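Long-range contacts in acetylene hydratase (Pelobacter acetylenicus, PDB 2E7Z), which catalyses the hydration of acetylene to acetaldehyde, using a tungsten-bis(molybdopterin guanine dinucleotide) cofactor and a [4Fe-4S] cluster: residues A[34-39]-A[534-539]; A[463-468]-A[519-524]. All coordinates share one frame; numbering follows the deposited sequence.

Contact 1: residues A[34-39]-A[534-539]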
loop_
_atom_site.group_PDB
_atom_site.type_symbol
_atom_site.label_atom_id
_atom_site.label_comp_id
_atom_site.label_asym_id
_atom_site.label_seq_id
_atom_site.Cartn_x
_atom_site.Cartn_y
_atom_site.Cartn_z
ATOM N N HIS A 34 -4.299 26.025 2.556
ATOM C CA HIS A 34 -3.551 25.161 1.646
ATOM C C HIS A 34 -4.461 24.624 0.528
ATOM O O HIS A 34 -5.647 24.322 0.781
ATOM C CB HIS A 34 -2.894 24.012 2.407
ATOM C CG HIS A 34 -1.893 23.247 1.590
ATOM N ND1 HIS A 34 -2.244 22.165 0.818
ATOM C CD2 HIS A 34 -0.562 23.425 1.404
ATOM C CE1 HIS A 34 -1.174 21.700 0.195
ATOM N NE2 HIS A 34 -0.141 22.452 0.531
ATOM N N PRO A 35 -3.938 24.528 -0.709
ATOM C CA PRO A 35 -4.767 24.076 -1.840
ATOM C C PRO A 35 -5.348 22.671 -1.710
ATOM O O PRO A 35 -6.384 22.393 -2.316
ATOM C CB PRO A 35 -3.811 24.139 -3.035
ATOM C CG PRO A 35 -2.794 25.145 -2.638
ATOM C CD PRO A 35 -2.595 24.937 -1.163
ATOM N N THR A 36 -4.686 21.791 -0.956
ATOM C CA THR A 36 -5.140 20.393 -0.871
ATOM C C THR A 36 -5.400 19.917 0.542
ATOM O O THR A 36 -6.307 19.112 0.751
ATOM C CB THR A 36 -4.175 19.384 -1.543
ATOM O OG1 THR A 36 -3.025 19.192 -0.711
ATOM C CG2 THR A 36 -3.754 19.829 -2.963
ATOM N N THR A 37 -4.619 20.394 1.508
ATOM C CA THR A 37 -4.754 19.962 2.899
ATOM C C THR A 37 -5.679 20.925 3.650
ATOM O O THR A 37 -5.340 22.089 3.839
ATOM C CB THR A 37 -3.375 19.909 3.593
ATOM O OG1 THR A 37 -2.524 18.997 2.875
ATOM C CG2 THR A 37 -3.510 19.451 5.031
ATOM N N PRO A 38 -6.854 20.438 4.084
ATOM C CA PRO A 38 -7.793 21.312 4.810
ATOM C C PRO A 38 -7.260 21.743 6.174
ATOM O O PRO A 38 -6.328 21.128 6.689
ATOM C CB PRO A 38 -9.044 20.440 4.998
ATOM C CG PRO A 38 -8.787 19.167 4.308
ATOM C CD PRO A 38 -7.344 19.055 3.956
ATOM N N PRO A 39 -7.849 22.806 6.777
ATOM C CA PRO A 39 -7.358 23.268 8.079
ATOM C C PRO A 39 -7.467 22.195 9.163
ATOM O O PRO A 39 -8.274 21.270 9.035
ATOM C CB PRO A 39 -8.311 24.416 8.422
ATOM C CG PRO A 39 -8.855 24.863 7.115
ATOM C CD PRO A 39 -8.956 23.639 6.275
ATOM N N GLN A 534 5.801 27.757 -4.045
ATOM C CA GLN A 534 4.386 27.529 -4.246
ATOM C C GLN A 534 4.013 26.191 -3.641
ATOM O O GLN A 534 4.764 25.222 -3.767
ATOM C CB GLN A 534 4.111 27.518 -5.737
ATOM C CG GLN A 534 2.646 27.278 -6.079
ATOM C CD GLN A 534 2.312 27.536 -7.543
ATOM O OE1 GLN A 534 2.692 28.560 -8.107
ATOM N NE2 GLN A 534 1.568 26.621 -8.155
ATOM N N TYR A 535 2.869 26.146 -2.957
ATOM C CA TYR A 535 2.452 24.934 -2.261
ATOM C C TYR A 535 2.206 23.741 -3.164
ATOM O O TYR A 535 2.626 22.623 -2.854
ATOM C CB TYR A 535 1.151 25.152 -1.494
ATOM C CG TYR A 535 1.249 25.993 -0.262
ATOM C CD1 TYR A 535 2.303 25.851 0.631
ATOM C CD2 TYR A 535 0.226 26.878 0.054
ATOM C CE1 TYR A 535 2.358 26.624 1.804
ATOM C CE2 TYR A 535 0.262 27.636 1.199
ATOM C CZ TYR A 535 1.328 27.515 2.080
ATOM O OH TYR A 535 1.391 28.273 3.236
ATOM N N THR A 536 1.461 23.968 -4.249
ATOM C CA THR A 536 0.885 22.864 -5.020
ATOM C C THR A 536 0.934 23.151 -6.506
ATOM O O THR A 536 0.609 24.260 -6.922
ATOM C CB THR A 536 -0.609 22.712 -4.642
ATOM O OG1 THR A 536 -0.722 22.602 -3.216
ATOM C CG2 THR A 536 -1.255 21.500 -5.345
ATOM N N TYR A 537 1.286 22.134 -7.289
ATOM C CA TYR A 537 1.265 22.227 -8.734
ATOM C C TYR A 537 0.315 21.189 -9.298
ATOM O O TYR A 537 0.549 19.987 -9.151
ATOM C CB TYR A 537 2.664 21.997 -9.291
ATOM C CG TYR A 537 3.637 23.083 -8.896
ATOM C CD1 TYR A 537 4.366 23.006 -7.717
ATOM C CD2 TYR A 537 3.838 24.186 -9.719
ATOM C CE1 TYR A 537 5.274 24.011 -7.364
ATOM C CE2 TYR A 537 4.738 25.184 -9.393
ATOM C CZ TYR A 537 5.448 25.096 -8.219
ATOM O OH TYR A 537 6.342 26.100 -7.916
ATOM N N MET A 538 -0.758 21.657 -9.939
ATOM C CA MET A 538 -1.726 20.755 -10.541
ATOM C C MET A 538 -1.249 20.272 -11.896
ATOM O O MET A 538 -0.638 21.035 -12.650
ATOM C CB MET A 538 -3.089 21.452 -10.709
ATOM C CG MET A 538 -3.679 22.010 -9.409
ATOM S SD MET A 538 -3.907 20.806 -8.072
ATOM C CE MET A 538 -4.809 19.518 -8.931
ATOM N N SER A 539 -1.538 19.013 -12.207
ATOM C CA SER A 539 -1.228 18.447 -13.512
ATOM C C SER A 539 -2.403 18.638 -14.465
ATOM O O SER A 539 -3.573 18.601 -14.052
ATOM C CB SER A 539 -0.971 16.941 -13.404
ATOM O OG SER A 539 -0.552 16.409 -14.648
HETATM O O HOH W 1 2.671 22.066 -0.172
#
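Thr536, Tyr535 and His34 bury the most surface here. CD2 of His34 lies over one face of the Tyr535 ring, 3.6 Å from Tyr535 CG and offset toward the rim. The two ring planes meet at 44°, so the pair is an oblique aromatic contact. CG of His34 stands anti to the backbone N (chi1 -169°), which sets it beside the carbonyl carbon. Two backbone N-H groups, of Thr36 and Thr37, hold His34 ND1, each tilted from the ring plane. The bond from Thr36 N to His34 ND1 is 3.0 Å long and nearly straight. ND1 therefore probably serves as acceptor to both. A water in the plane of the imidazole links His34 NE2, at 2.9 Å, to the carbonyl O of Tyr535, to which it donates. Pro35 packs beside this pair. Its CD reaches Tyr535 CD2 at 3.6 Å. Its CG lies 3.3 Å from Thr536 OG1, and the two side chains run alongside one another in opposing senses. Next along the loop, the methyl groups of Thr36 and Thr536 meet, CG2 to CG2, at 3.8 Å. OG1 of Thr36 turns to Asn476 and to a bound methylpentanediol, probably from the crystallisation liquor. The contact lies at the surface. It joins the loop between strand 25-29 and helix 44-47 to strand 536-538, which pairs antiparallel with strand 474-476. Asn476 and Phe474 of that strand touch His34 and Thr36 respectively.

Contact 2: residues A[463-468]-A[519-524]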
loop_
_atom_site.group_PDB
_atom_site.type_symbol
_atom_site.label_atom_id
_atom_site.label_comp_id
_atom_site.label_asym_id
_atom_site.label_seq_id
_atom_site.Cartn_x
_atom_site.Cartn_y
_atom_site.Cartn_z
ATOM N N PRO A 463 14.082 18.083 1.333
ATOM C CA PRO A 463 13.099 18.650 0.409
ATOM C C PRO A 463 12.427 17.509 -0.359
ATOM O O PRO A 463 13.035 16.444 -0.521
ATOM C CB PRO A 463 13.964 19.449 -0.547
ATOM C CG PRO A 463 15.239 18.658 -0.637
ATOM C CD PRO A 463 15.447 18.087 0.761
ATOM N N VAL A 464 11.217 17.733 -0.837
ATOM C CA VAL A 464 10.545 16.770 -1.720
ATOM C C VAL A 464 9.746 17.499 -2.785
ATOM O O VAL A 464 9.020 18.446 -2.484
ATOM C CB VAL A 464 9.553 15.849 -0.933
ATOM C CG1 VAL A 464 8.864 14.860 -1.885
ATOM C CG2 VAL A 464 10.256 15.081 0.166
ATOM N N VAL A 465 9.901 17.046 -4.027
ATOM C CA VAL A 465 8.949 17.373 -5.076
ATOM C C VAL A 465 8.043 16.165 -5.264
ATOM O O VAL A 465 8.518 15.047 -5.440
ATOM C CB VAL A 465 9.679 17.698 -6.411
ATOM C CG1 VAL A 465 8.710 17.710 -7.615
ATOM C CG2 VAL A 465 10.405 19.033 -6.299
ATOM N N GLN A 466 6.736 16.414 -5.240
ATOM C CA GLN A 466 5.744 15.362 -5.498
ATOM C C GLN A 466 5.200 15.511 -6.916
ATOM O O GLN A 466 5.408 16.544 -7.550
ATOM C CB GLN A 466 4.596 15.499 -4.503
ATOM C CG GLN A 466 5.059 15.183 -3.090
ATOM C CD GLN A 466 3.917 14.981 -2.117
ATOM O OE1 GLN A 466 2.957 15.736 -2.134
ATOM N NE2 GLN A 466 4.028 13.957 -1.251
ATOM N N PRO A 467 4.451 14.508 -7.414
ATOM C CA PRO A 467 4.061 13.271 -6.723
ATOM C C PRO A 467 5.079 12.138 -6.845
ATOM O O PRO A 467 5.745 12.015 -7.877
ATOM C CB PRO A 467 2.766 12.880 -7.442
ATOM C CG PRO A 467 2.989 13.357 -8.883
ATOM C CD PRO A 467 3.800 14.650 -8.734
ATOM N N ASN A 468 5.192 11.327 -5.789
ATOM C CA ASN A 468 6.069 10.163 -5.820
ATOM C C ASN A 468 5.393 8.815 -5.955
ATOM O O ASN A 468 6.045 7.766 -5.933
ATOM C CB ASN A 468 7.002 10.254 -4.646
ATOM C CG ASN A 468 7.938 11.440 -4.811
ATOM O OD1 ASN A 468 7.862 12.436 -4.078
ATOM N ND2 ASN A 468 8.761 11.377 -5.853
ATOM N N TYR A 519 16.215 18.137 -12.054
ATOM C CA TYR A 519 15.891 17.423 -13.299
ATOM C C TYR A 519 14.398 17.057 -13.381
ATOM O O TYR A 519 13.747 17.280 -14.404
ATOM C CB TYR A 519 16.768 16.171 -13.457
ATOM C CG TYR A 519 16.444 15.401 -14.739
ATOM C CD1 TYR A 519 16.669 15.953 -15.999
ATOM C CD2 TYR A 519 15.879 14.121 -14.678
ATOM C CE1 TYR A 519 16.330 15.249 -17.150
ATOM C CE2 TYR A 519 15.562 13.406 -15.824
ATOM C CZ TYR A 519 15.794 13.979 -17.049
ATOM O OH TYR A 519 15.456 13.268 -18.185
ATOM N N ARG A 520 13.846 16.526 -12.283
ATOM C CA ARG A 520 12.428 16.201 -12.241
ATOM C C ARG A 520 11.567 17.417 -12.640
ATOM O O ARG A 520 10.606 17.274 -13.396
ATOM C CB ARG A 520 12.090 15.678 -10.838
ATOM C CG ARG A 520 10.638 15.412 -10.517
ATOM C CD ARG A 520 10.106 14.125 -11.183
ATOM N NE ARG A 520 8.832 13.762 -10.534
ATOM C CZ ARG A 520 7.727 13.309 -11.136
ATOM N NH1 ARG A 520 7.622 13.152 -12.466
ATOM N NH2 ARG A 520 6.669 13.072 -10.381
ATOM N N ILE A 521 11.916 18.607 -12.125
ATOM C CA ILE A 521 11.144 19.812 -12.435
ATOM C C ILE A 521 11.649 20.605 -13.630
ATOM O O ILE A 521 11.115 21.681 -13.922
ATOM C CB ILE A 521 11.013 20.737 -11.186
ATOM C CG1 ILE A 521 12.382 21.317 -10.803
ATOM C CG2 ILE A 521 10.358 19.970 -10.063
ATOM C CD1 ILE A 521 12.370 22.290 -9.614
ATOM N N SER A 522 12.645 20.070 -14.336
ATOM C CA SER A 522 13.290 20.837 -15.398
ATOM C C SER A 522 12.335 21.392 -16.475
ATOM O O SER A 522 12.576 22.496 -16.961
ATOM C CB SER A 522 14.471 20.056 -15.984
ATOM O OG SER A 522 14.047 18.824 -16.526
ATOM N N PRO A 523 11.242 20.675 -16.846
ATOM C CA PRO A 523 10.390 21.260 -17.909
ATOM C C PRO A 523 9.731 22.588 -17.498
ATOM O O PRO A 523 9.312 23.347 -18.373
ATOM C CB PRO A 523 9.351 20.169 -18.157
ATOM C CG PRO A 523 9.983 18.911 -17.652
ATOM C CD PRO A 523 10.744 19.353 -16.433
ATOM N N THR A 524 9.653 22.874 -16.198
ATOM C CA THR A 524 9.057 24.130 -15.697
ATOM C C THR A 524 9.980 25.339 -15.873
ATOM O O THR A 524 9.540 26.491 -15.727
ATOM C CB THR A 524 8.725 24.048 -14.168
ATOM O OG1 THR A 524 9.937 24.075 -13.412
ATOM C CG2 THR A 524 7.929 22.776 -13.814
HETATM O O HOH W 2 8.369 13.472 -7.789
#
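The guanidinium of Arg520 meets the 463-468 loop with its edge. Pro467 O lies near its plane, and a water lies in the plane, at the NE and NH2 edge. Arg520 NH2 donates to Pro467 O at 2.9 Å, but the bond is weak, with an angle of 125° at the hydrogen. The same NH2 lies 3.7 Å from CD of Pro467, which follows a cis peptide bond, and the two side chains cross at about a right angle. The water accepts from Arg520 NE at 2.8 Å. It donates to the carbonyl O atoms of both Val465 and Pro467, and so ties the arginine to two points of the loop. Beside the polar group lies an apolar one. Val465 CG1 touches Ile521 CG2 at 3.7 Å and lies 4.2 Å from Arg520 CG. The contact joins the loop between strands 452-455 and 474-476 to the end of helix 513-520, where the chain turns out of the helix at Ile521. Val465 also packs on Trp528 and Ile517, and Ile521 on Tyr531. Arg520 NH1 turns elsewhere, to the carbonyl O of Val332. The contact is buried, and the charge of Arg520 is probably solvated by the carbonyls of Pro467 and Val332 and by the water. Glu470, an acid nearby, makes only a long, weak ion pair with it.

Both segments of contact 2 fall between those of contact 1. The order along the chain is 34-39, 463-468, 519-524, 534-539. The centres of the two contacts are 15 Å apart, and their nearest atoms are about 6 Å apart without touching. Both contacts lie on the same side of the chain's centre. The side chain of Thr36 is about 11 Å, and that of Gln466 about 9 Å, from the [4Fe-4S] cluster. Strand 474-476 follows 463-468 and pairs with strand 536-538. Tyr531 of helix 528-531 packs on Ile521 and stacks with Tyr537. This strand and this helix thus join the surface contact 1 to the buried contact 2.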